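Phosphoglycerol transferase GacH (PDB 6DGM) probably transfers glycerol phosphate onto streptococcal rhamnose polysaccharide, this chain being the manganese-binding, sulfatase-family part of a longer membrane protein. Local coordinates at residues A[234-237]-A[238-242]; A[283-286]-A[287-290]; A[327-330]-A[331-335]; A[349-352]-A[353-357]. All coordinates share one frame; numbering follows the deposited sequence.

How the contacts relate
Contacts 1 to 4 follow one another along the chain, and each joins residues three or four apart in one continuous stretch. Contact 1 lies on helix 229-257, and contact 2 on a 3-10 turn running into strand 290-297 of the large mixed sheet; their centres are 20 Å apart, and both border the side that holds manganese and sn-glycerol-1-phosphate. Contact 3, on helix 328-339, and contact 4, on helix 349-365, have centres 14 Å apart and touch, with L332 CD1 3.8 Å from D357 CB. They belong to packed helices late in the chain, their centres 39 and 41 Å from that of contact 1, across the chain's centre.

Contact 1 (A[234-237]-A[238-242]); sequences NLTS and YARLL
Helix 229-257 of this alkaline-phosphatase-like fold brings T236 and R240 together one turn apart, an i to i+4 pair. The methyl CG2 of T236 sits squarely over the middle of the R240 guanidinium, 3.4 Å from CZ, while the two side chains run alongside each other in the same direction. The threonine torsion (chi1 -68°) sets CG2 anti to the backbone N and leaves OG1 beside that N. R240 is extended from CG to NE; its CG passes 3.3 Å from T236 O, the carbonyl that also accepts R240 N at 3.0 Å. Both polar ends turn to other residues: T236 OG1 bonds to N232 O and A222 N, while the guanidinium donates from NE to I220 O and from NH1 to S214 O.

Y238 leaves the helix on a different side. Its N bonds to N234 O at 2.8 Å, its CB lies 3.3 Å from that same oxygen, and L235 O comes near the ring plane at the edge. L242 CG lies 3.7 Å above one face, offset toward the rim. The phenol OH bonds to S48 O and S50 N; S48 directly follows the manganese ligand E47 in sequence, and the side chains of Y238 and E47 are about 8 Å apart.

The guanidinium thus has a methyl on one face and carbonyls at its N-H groups, which fixes its rotation. Those carbonyl oxygens probably offset much of the buried charge, and residues 214-222, a loop running into strand 222-224, are tied to the helix.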
loop_
_atom_site.group_PDB
_atom_site.type_symbol
_atom_site.label_atom_id
_atom_site.label_comp_id
_atom_site.label_asym_id
_atom_site.label_seq_id
_atom_site.Cartn_x
_atom_site.Cartn_y
_atom_site.Cartn_z
ATOM N N ASN A 234 -9.040 -0.346 24.877
ATOM C CA ASN A 234 -8.214 -0.486 23.687
ATOM C C ASN A 234 -8.571 0.557 22.633
ATOM O O ASN A 234 -7.685 1.166 22.026
ATOM C CB ASN A 234 -8.376 -1.886 23.105
ATOM C CG ASN A 234 -7.506 -2.907 23.796
ATOM O OD1 ASN A 234 -6.454 -2.585 24.324
ATOM N ND2 ASN A 234 -7.952 -4.151 23.800
ATOM N N LEU A 235 -9.865 0.769 22.398
ATOM C CA LEU A 235 -10.273 1.751 21.406
ATOM C C LEU A 235 -9.812 3.144 21.802
ATOM O O LEU A 235 -9.348 3.917 20.953
ATOM C CB LEU A 235 -11.788 1.725 21.225
ATOM C CG LEU A 235 -12.370 2.762 20.250
ATOM C CD1 LEU A 235 -11.823 2.614 18.826
ATOM C CD2 LEU A 235 -13.905 2.685 20.252
ATOM N N THR A 236 -9.940 3.485 23.092
ATOM C CA THR A 236 -9.495 4.793 23.563
ATOM C C THR A 236 -7.993 4.956 23.390
ATOM O O THR A 236 -7.528 5.990 22.899
ATOM C CB THR A 236 -9.914 4.977 25.022
ATOM O OG1 THR A 236 -11.339 5.069 25.085
ATOM C CG2 THR A 236 -9.281 6.244 25.643
ATOM N N SER A 237 -7.211 3.949 23.806
ATOM C CA SER A 237 -5.762 4.026 23.653
ATOM C C SER A 237 -5.370 4.149 22.184
ATOM O O SER A 237 -4.471 4.924 21.831
ATOM C CB SER A 237 -5.110 2.760 24.227
ATOM O OG SER A 237 -5.458 2.575 25.587
ATOM N N TYR A 238 -6.006 3.354 21.324
ATOM C CA TYR A 238 -5.743 3.424 19.890
ATOM C C TYR A 238 -6.086 4.798 19.325
ATOM O O TYR A 238 -5.324 5.353 18.521
ATOM C CB TYR A 238 -6.561 2.340 19.191
ATOM C CG TYR A 238 -6.585 2.443 17.687
ATOM C CD1 TYR A 238 -5.518 1.984 16.941
ATOM C CD2 TYR A 238 -7.681 2.992 17.029
ATOM C CE1 TYR A 238 -5.542 2.084 15.552
ATOM C CE2 TYR A 238 -7.722 3.081 15.655
ATOM C CZ TYR A 238 -6.640 2.634 14.926
ATOM O OH TYR A 238 -6.676 2.726 13.546
ATOM N N ALA A 239 -7.240 5.365 19.720
ATOM C CA ALA A 239 -7.629 6.676 19.210
ATOM C C ALA A 239 -6.633 7.754 19.638
ATOM O O ALA A 239 -6.311 8.659 18.854
ATOM C CB ALA A 239 -9.038 7.053 19.667
ATOM N N ARG A 240 -6.149 7.676 20.875
ATOM C CA ARG A 240 -5.123 8.601 21.337
ATOM C C ARG A 240 -3.867 8.480 20.486
ATOM O O ARG A 240 -3.287 9.485 20.070
ATOM C CB ARG A 240 -4.814 8.350 22.815
ATOM C CG ARG A 240 -5.932 8.788 23.723
ATOM C CD ARG A 240 -5.764 8.215 25.107
ATOM N NE ARG A 240 -6.811 8.730 25.983
ATOM C CZ ARG A 240 -7.075 8.273 27.197
ATOM N NH1 ARG A 240 -6.371 7.271 27.700
ATOM N NH2 ARG A 240 -8.065 8.811 27.893
ATOM N N LEU A 241 -3.427 7.245 20.222
ATOM C CA LEU A 241 -2.252 7.035 19.382
ATOM C C LEU A 241 -2.473 7.564 17.968
ATOM O O LEU A 241 -1.569 8.171 17.382
ATOM C CB LEU A 241 -1.885 5.550 19.380
ATOM C CG LEU A 241 -1.316 5.050 20.713
ATOM C CD1 LEU A 241 -1.224 3.529 20.703
ATOM C CD2 LEU A 241 0.055 5.616 20.981
ATOM N N LEU A 242 -3.677 7.390 17.420
ATOM C CA LEU A 242 -3.958 7.950 16.102
ATOM C C LEU A 242 -3.784 9.463 16.092
ATOM O O LEU A 242 -3.348 10.041 15.083
ATOM C CB LEU A 242 -5.371 7.621 15.635
ATOM C CG LEU A 242 -5.641 6.236 15.073
ATOM C CD1 LEU A 242 -7.035 6.242 14.428
ATOM C CD2 LEU A 242 -4.612 5.759 14.067
#

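Contact 2 (A[283-286]-A[287-290]); sequences KHIE and NKYL
E286 and N287 form the middle of this turn, with I285 at its flank. E286 has its CG between its own N and carbonyl carbon (chi1 67°), which lays the side chain beside the following peptide: CG lies 3.3 Å from N287 N. The same CG also meets L290 CD1 at 4.1 Å, the two side chains crossing at a slant. On the backbone side, E286 O lies 3.5 Å from L290 CG.

N287 donates its N to H284 O at 3.0 Å, and its amide ND2 turns back to within 3.7 Å of H284 CB, near the plane of the imidazole at its edge. The backbone bonds N287 N to H284 O, K288 N to I285 O and Y289 N to E286 O each span three residues: a short 3-10 turn, in which every donor stands well above the carbonyl plane. It delivers the chain into strand 290-297, and Y289 bonds through its backbone to S82.

I285 stretches CD1 alongside K288, 4.0 Å from its CD. The lysine is extended past this point, and its NZ forms a salt bridge with D278 and a cation-pi contact with Y85.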
loop_
_atom_site.group_PDB
_atom_site.type_symbol
_atom_site.label_atom_id
_atom_site.label_comp_id
_atom_site.label_asym_id
_atom_site.label_seq_id
_atom_site.Cartn_x
_atom_site.Cartn_y
_atom_site.Cartn_z
ATOM N N LYS A 283 -24.353 -4.544 10.830
ATOM C CA LYS A 283 -24.913 -4.777 9.497
ATOM C C LYS A 283 -24.126 -4.104 8.371
ATOM O O LYS A 283 -24.521 -4.221 7.202
ATOM C CB LYS A 283 -26.383 -4.335 9.360
ATOM C CG LYS A 283 -27.361 -4.991 10.326
ATOM C CD LYS A 283 -28.651 -4.169 10.463
ATOM C CE LYS A 283 -29.849 -4.848 9.802
ATOM N NZ LYS A 283 -30.936 -3.875 9.454
ATOM N N HIS A 284 -23.060 -3.369 8.679
ATOM C CA HIS A 284 -22.161 -2.827 7.664
ATOM C C HIS A 284 -20.808 -3.501 7.835
ATOM O O HIS A 284 -19.794 -2.832 8.077
ATOM C CB HIS A 284 -22.003 -1.316 7.817
ATOM C CG HIS A 284 -23.162 -0.537 7.285
ATOM N ND1 HIS A 284 -24.470 -0.856 7.577
ATOM C CD2 HIS A 284 -23.209 0.544 6.470
ATOM C CE1 HIS A 284 -25.274 -0.004 6.965
ATOM N NE2 HIS A 284 -24.534 0.855 6.287
ATOM N N ILE A 285 -20.797 -4.836 7.727
ATOM C CA ILE A 285 -19.585 -5.607 7.984
ATOM C C ILE A 285 -18.499 -5.309 6.968
ATOM O O ILE A 285 -17.323 -5.594 7.222
ATOM C CB ILE A 285 -19.916 -7.113 8.075
ATOM C CG1 ILE A 285 -18.760 -7.882 8.732
ATOM C CG2 ILE A 285 -20.214 -7.690 6.692
ATOM C CD1 ILE A 285 -18.549 -7.562 10.212
ATOM N N GLU A 286 -18.844 -4.728 5.814
ATOM C CA GLU A 286 -17.794 -4.349 4.876
ATOM C C GLU A 286 -16.770 -3.433 5.540
ATOM O O GLU A 286 -15.582 -3.477 5.195
ATOM C CB GLU A 286 -18.397 -3.700 3.622
ATOM C CG GLU A 286 -19.068 -2.347 3.842
ATOM C CD GLU A 286 -20.532 -2.461 4.260
ATOM O OE1 GLU A 286 -21.000 -3.587 4.542
ATOM O OE2 GLU A 286 -21.214 -1.416 4.296
ATOM N N ASN A 287 -17.201 -2.627 6.523
ATOM C CA ASN A 287 -16.297 -1.673 7.161
ATOM C C ASN A 287 -15.250 -2.345 8.037
ATOM O O ASN A 287 -14.309 -1.679 8.468
ATOM C CB ASN A 287 -17.098 -0.652 7.967
ATOM C CG ASN A 287 -17.793 0.368 7.078
ATOM O OD1 ASN A 287 -17.249 0.783 6.057
ATOM N ND2 ASN A 287 -18.994 0.767 7.455
ATOM N N LYS A 288 -15.373 -3.646 8.289
ATOM C CA LYS A 288 -14.300 -4.357 8.980
ATOM C C LYS A 288 -13.032 -4.440 8.138
ATOM O O LYS A 288 -11.962 -4.713 8.692
ATOM C CB LYS A 288 -14.799 -5.742 9.373
ATOM C CG LYS A 288 -13.854 -6.582 10.184
ATOM C CD LYS A 288 -14.586 -7.851 10.664
ATOM C CE LYS A 288 -13.620 -8.869 11.240
ATOM N NZ LYS A 288 -14.365 -10.092 11.706
ATOM N N TYR A 289 -13.120 -4.182 6.824
ATOM C CA TYR A 289 -12.000 -4.365 5.909
ATOM C C TYR A 289 -11.708 -3.131 5.066
ATOM O O TYR A 289 -11.053 -3.248 4.024
ATOM C CB TYR A 289 -12.249 -5.581 5.003
ATOM C CG TYR A 289 -12.421 -6.845 5.806
ATOM C CD1 TYR A 289 -11.319 -7.570 6.222
ATOM C CD2 TYR A 289 -13.687 -7.293 6.194
ATOM C CE1 TYR A 289 -11.457 -8.727 6.965
ATOM C CE2 TYR A 289 -13.836 -8.451 6.958
ATOM C CZ TYR A 289 -12.715 -9.159 7.340
ATOM O OH TYR A 289 -12.849 -10.297 8.098
ATOM N N LEU A 290 -12.135 -1.945 5.502
ATOM C CA LEU A 290 -11.944 -0.723 4.728
ATOM C C LEU A 290 -11.108 0.275 5.523
ATOM O O LEU A 290 -11.587 0.859 6.504
ATOM C CB LEU A 290 -13.290 -0.114 4.329
ATOM C CG LEU A 290 -14.097 -0.939 3.325
ATOM C CD1 LEU A 290 -15.489 -0.379 3.162
ATOM C CD2 LEU A 290 -13.367 -0.989 1.977
#

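Contact 3 (A[327-330]-A[331-335]); sequences SPYY and ALLTE
L333 and Y329 make the aromatic contact. The methyl CD1 of L333 lies almost over the middle of the Y329 ring, 3.6 Å from its centroid and 14° off the normal, a CH-pi contact between residues one turn apart (i to i+4). With Y329 CG anti to the backbone N, chi1 -177° sends the ring outward from the helix, turned so that one face meets L333 CD1. The same methyl also touches Y330 CD1 at 3.4 Å, meeting that ring at a slant, and fills the corner formed by the two tyrosine rings. The tyrosines pack on each other as well: Y329 CD2 stands 4.0 Å above the centre of the Y330 ring.

Hydrogen bonds make up the second group. S327 is the N-cap of helix 328-339, its OG taking Y330 N at 3.1 Å, while its carbonyl O accepts A331 N at 2.8 Å. At Y330 the carbonyl O accepts twice from one residue: T334 OG1 at 2.7 Å and T334 N at 2.8 Å, arriving from opposite faces of the carbonyl plane. Threonine chi1 of -60° places OG1 beside its own N, from where it turns back to that oxygen and satisfies a buried hydroxyl.

Other elements enclose the segment. Helix 11-29 lies against P328, A331 and L332; helix 349-365 packs on Y329, L332 and L333; and helix 314-321 meets Y330, L333 and T334, with F319 stacked on Y330. Y329 gives the last link, its OH bonding to T98 O at the end of helix 89-98 and its ring meeting F379 edge-to-face.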
loop_
_atom_site.group_PDB
_atom_site.type_symbol
_atom_site.label_atom_id
_atom_site.label_comp_id
_atom_site.label_asym_id
_atom_site.label_seq_id
_atom_site.Cartn_x
_atom_site.Cartn_y
_atom_site.Cartn_z
ATOM N N SER A 327 4.088 1.293 -18.643
ATOM C CA SER A 327 4.402 0.090 -19.396
ATOM C C SER A 327 3.107 -0.626 -19.770
ATOM O O SER A 327 2.037 -0.339 -19.214
ATOM C CB SER A 327 5.214 -0.856 -18.519
ATOM O OG SER A 327 4.461 -1.163 -17.344
ATOM N N PRO A 328 3.172 -1.573 -20.698
ATOM C CA PRO A 328 1.992 -2.411 -20.961
ATOM C C PRO A 328 1.433 -3.050 -19.703
ATOM O O PRO A 328 0.209 -3.069 -19.507
ATOM C CB PRO A 328 2.532 -3.442 -21.958
ATOM C CG PRO A 328 3.641 -2.681 -22.717
ATOM C CD PRO A 328 4.290 -1.864 -21.623
ATOM N N TYR A 329 2.305 -3.564 -18.829
ATOM C CA TYR A 329 1.866 -4.092 -17.536
ATOM C C TYR A 329 1.034 -3.067 -16.766
ATOM O O TYR A 329 -0.061 -3.377 -16.299
ATOM C CB TYR A 329 3.100 -4.514 -16.726
ATOM C CG TYR A 329 2.833 -5.155 -15.364
ATOM C CD1 TYR A 329 1.954 -6.225 -15.234
ATOM C CD2 TYR A 329 3.502 -4.721 -14.222
ATOM C CE1 TYR A 329 1.725 -6.817 -13.994
ATOM C CE2 TYR A 329 3.291 -5.315 -12.978
ATOM C CZ TYR A 329 2.405 -6.357 -12.876
ATOM O OH TYR A 329 2.200 -6.959 -11.655
ATOM N N TYR A 330 1.529 -1.831 -16.634
ATOM C CA TYR A 330 0.770 -0.818 -15.892
ATOM C C TYR A 330 -0.433 -0.287 -16.663
ATOM O O TYR A 330 -1.367 0.225 -16.032
ATOM C CB TYR A 330 1.687 0.298 -15.346
ATOM C CG TYR A 330 2.564 -0.229 -14.218
ATOM C CD1 TYR A 330 2.002 -0.794 -13.085
ATOM C CD2 TYR A 330 3.935 -0.191 -14.309
ATOM C CE1 TYR A 330 2.799 -1.315 -12.072
ATOM C CE2 TYR A 330 4.732 -0.683 -13.314
ATOM C CZ TYR A 330 4.168 -1.249 -12.201
ATOM O OH TYR A 330 4.998 -1.740 -11.224
ATOM N N ALA A 331 -0.464 -0.441 -17.996
ATOM C CA ALA A 331 -1.690 -0.188 -18.748
ATOM C C ALA A 331 -2.776 -1.195 -18.361
ATOM O O ALA A 331 -3.922 -0.819 -18.092
ATOM C CB ALA A 331 -1.415 -0.243 -20.257
ATOM N N LEU A 332 -2.434 -2.483 -18.332
ATOM C CA LEU A 332 -3.363 -3.490 -17.826
ATOM C C LEU A 332 -3.816 -3.152 -16.412
ATOM O O LEU A 332 -5.009 -3.208 -16.097
ATOM C CB LEU A 332 -2.705 -4.866 -17.849
ATOM C CG LEU A 332 -3.375 -5.997 -17.062
ATOM C CD1 LEU A 332 -4.777 -6.265 -17.553
ATOM C CD2 LEU A 332 -2.518 -7.241 -17.164
ATOM N N LEU A 333 -2.871 -2.795 -15.545
ATOM C CA LEU A 333 -3.225 -2.497 -14.160
ATOM C C LEU A 333 -4.057 -1.223 -14.054
ATOM O O LEU A 333 -4.834 -1.077 -13.107
ATOM C CB LEU A 333 -1.971 -2.430 -13.294
ATOM C CG LEU A 333 -1.233 -3.767 -13.176
ATOM C CD1 LEU A 333 0.155 -3.577 -12.609
ATOM C CD2 LEU A 333 -2.038 -4.725 -12.314
ATOM N N THR A 334 -3.919 -0.302 -15.015
ATOM C CA THR A 334 -4.808 0.858 -15.055
ATOM C C THR A 334 -6.224 0.448 -15.433
ATOM O O THR A 334 -7.192 0.954 -14.851
ATOM C CB THR A 334 -4.256 1.896 -16.031
ATOM O OG1 THR A 334 -2.960 2.302 -15.577
ATOM C CG2 THR A 334 -5.156 3.124 -16.102
ATOM N N GLU A 335 -6.359 -0.479 -16.390
ATOM C CA GLU A 335 -7.673 -1.040 -16.709
ATOM C C GLU A 335 -8.284 -1.738 -15.497
ATOM O O GLU A 335 -9.487 -1.613 -15.240
ATOM C CB GLU A 335 -7.552 -2.010 -17.881
ATOM C CG GLU A 335 -7.322 -1.311 -19.201
ATOM C CD GLU A 335 -8.594 -0.667 -19.729
ATOM O OE1 GLU A 335 -9.449 -1.394 -20.277
ATOM O OE2 GLU A 335 -8.737 0.562 -19.581
#

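Contact 4 (A[349-352]-A[353-357]); sequences PEVK and AIQND
Q355 rests on V351, one turn earlier in helix 349-365, and can be followed outward atom by atom. Its backbone N donates to V351 O at 2.9 Å. CB lies 3.3 Å from that carbonyl oxygen and CG 3.2 Å from it, because chi1 of -78° keeps CG beside the residue's own N. CG also comes within 4.2 Å of V351 CG1, the two side chains running side by side. At chi2 (-67°) the chain bends and carries the amide away from the turn: OE1 accepts from N104 ND2, and NE2 donates to A340 O.

A second pair of the same spacing lies round the helix. E350, extended beyond CG, runs alongside I354, with CG 4.1 Å from I354 CD1. I354 CG1 passes 3.6 Å from E350 O, which accepts I354 N at 3.1 Å. Outside the segments this isoleucine packs on V336 and K339 of helix 328-339, where K339 also meets E350.

The divided roles follow from the chemistry. Aliphatic CB and CG atoms pack against the helix's own carbonyls, while both ends of the buried Q355 amide have polar partners, which fixes its flip and joins the helix to neighbouring loops.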
loop_
_atom_site.group_PDB
_atom_site.type_symbol
_atom_site.label_atom_id
_atom_site.label_comp_id
_atom_site.label_asym_id
_atom_site.label_seq_id
_atom_site.Cartn_x
_atom_site.Cartn_y
_atom_site.Cartn_z
ATOM N N PRO A 349 -19.363 -9.110 -16.609
ATOM C CA PRO A 349 -18.554 -9.597 -17.738
ATOM C C PRO A 349 -17.327 -8.766 -18.049
ATOM O O PRO A 349 -16.270 -9.322 -18.376
ATOM C CB PRO A 349 -19.559 -9.583 -18.897
ATOM C CG PRO A 349 -20.867 -9.882 -18.239
ATOM C CD PRO A 349 -20.810 -9.191 -16.888
ATOM N N GLU A 350 -17.418 -7.439 -17.947
ATOM C CA GLU A 350 -16.235 -6.631 -18.204
ATOM C C GLU A 350 -15.175 -6.865 -17.138
ATOM O O GLU A 350 -13.985 -6.984 -17.453
ATOM C CB GLU A 350 -16.587 -5.148 -18.258
ATOM C CG GLU A 350 -15.365 -4.272 -18.470
ATOM C CD GLU A 350 -15.731 -2.846 -18.795
ATOM O OE1 GLU A 350 -16.395 -2.206 -17.952
ATOM O OE2 GLU A 350 -15.396 -2.386 -19.911
ATOM N N VAL A 351 -15.586 -6.933 -15.868
ATOM C CA VAL A 351 -14.637 -7.229 -14.801
ATOM C C VAL A 351 -13.952 -8.565 -15.066
ATOM O O VAL A 351 -12.725 -8.691 -14.941
ATOM C CB VAL A 351 -15.349 -7.210 -13.435
ATOM C CG1 VAL A 351 -14.384 -7.597 -12.332
ATOM C CG2 VAL A 351 -15.940 -5.839 -13.171
ATOM N N LYS A 352 -14.736 -9.580 -15.429
ATOM C CA LYS A 352 -14.178 -10.910 -15.629
ATOM C C LYS A 352 -13.203 -10.937 -16.795
ATOM O O LYS A 352 -12.200 -11.659 -16.756
ATOM C CB LYS A 352 -15.287 -11.913 -15.880
ATOM C CG LYS A 352 -16.144 -12.262 -14.683
ATOM C CD LYS A 352 -17.168 -13.300 -15.161
ATOM C CE LYS A 352 -18.196 -13.654 -14.128
ATOM N NZ LYS A 352 -19.237 -14.555 -14.736
ATOM N N ALA A 353 -13.498 -10.188 -17.860
ATOM C CA ALA A 353 -12.629 -10.198 -19.030
ATOM C C ALA A 353 -11.270 -9.610 -18.691
ATOM O O ALA A 353 -10.231 -10.202 -19.001
ATOM C CB ALA A 353 -13.277 -9.422 -20.183
ATOM N N ILE A 354 -11.262 -8.460 -18.014
ATOM C CA ILE A 354 -10.008 -7.834 -17.623
ATOM C C ILE A 354 -9.282 -8.693 -16.588
ATOM O O ILE A 354 -8.052 -8.821 -16.622
ATOM C CB ILE A 354 -10.274 -6.397 -17.143
ATOM C CG1 ILE A 354 -10.823 -5.537 -18.290
ATOM C CG2 ILE A 354 -9.003 -5.779 -16.541
ATOM C CD1 ILE A 354 -11.357 -4.193 -17.830
ATOM N N GLN A 355 -10.027 -9.297 -15.656
ATOM C CA GLN A 355 -9.399 -10.172 -14.673
ATOM C C GLN A 355 -8.776 -11.391 -15.333
ATOM O O GLN A 355 -7.749 -11.884 -14.856
ATOM C CB GLN A 355 -10.414 -10.580 -13.596
ATOM C CG GLN A 355 -10.660 -9.499 -12.571
ATOM C CD GLN A 355 -9.441 -9.218 -11.687
ATOM O OE1 GLN A 355 -8.577 -10.080 -11.479
ATOM N NE2 GLN A 355 -9.366 -7.995 -11.173
ATOM N N ASN A 356 -9.367 -11.882 -16.434
ATOM C CA ASN A 356 -8.746 -12.996 -17.136
ATOM C C ASN A 356 -7.401 -12.578 -17.711
ATOM O O ASN A 356 -6.432 -13.344 -17.657
ATOM C CB ASN A 356 -9.658 -13.560 -18.214
ATOM C CG ASN A 356 -9.016 -14.712 -18.945
ATOM O OD1 ASN A 356 -8.445 -14.528 -20.009
ATOM N ND2 ASN A 356 -9.094 -15.905 -18.367
ATOM N N ASP A 357 -7.320 -11.362 -18.268
ATOM C CA ASP A 357 -6.027 -10.840 -18.697
ATOM C C ASP A 357 -5.047 -10.834 -17.528
ATOM O O ASP A 357 -3.912 -11.315 -17.639
ATOM C CB ASP A 357 -6.166 -9.410 -19.230
ATOM C CG ASP A 357 -6.928 -9.322 -20.538
ATOM O OD1 ASP A 357 -7.042 -10.336 -21.252
ATOM O OD2 ASP A 357 -7.414 -8.216 -20.852
#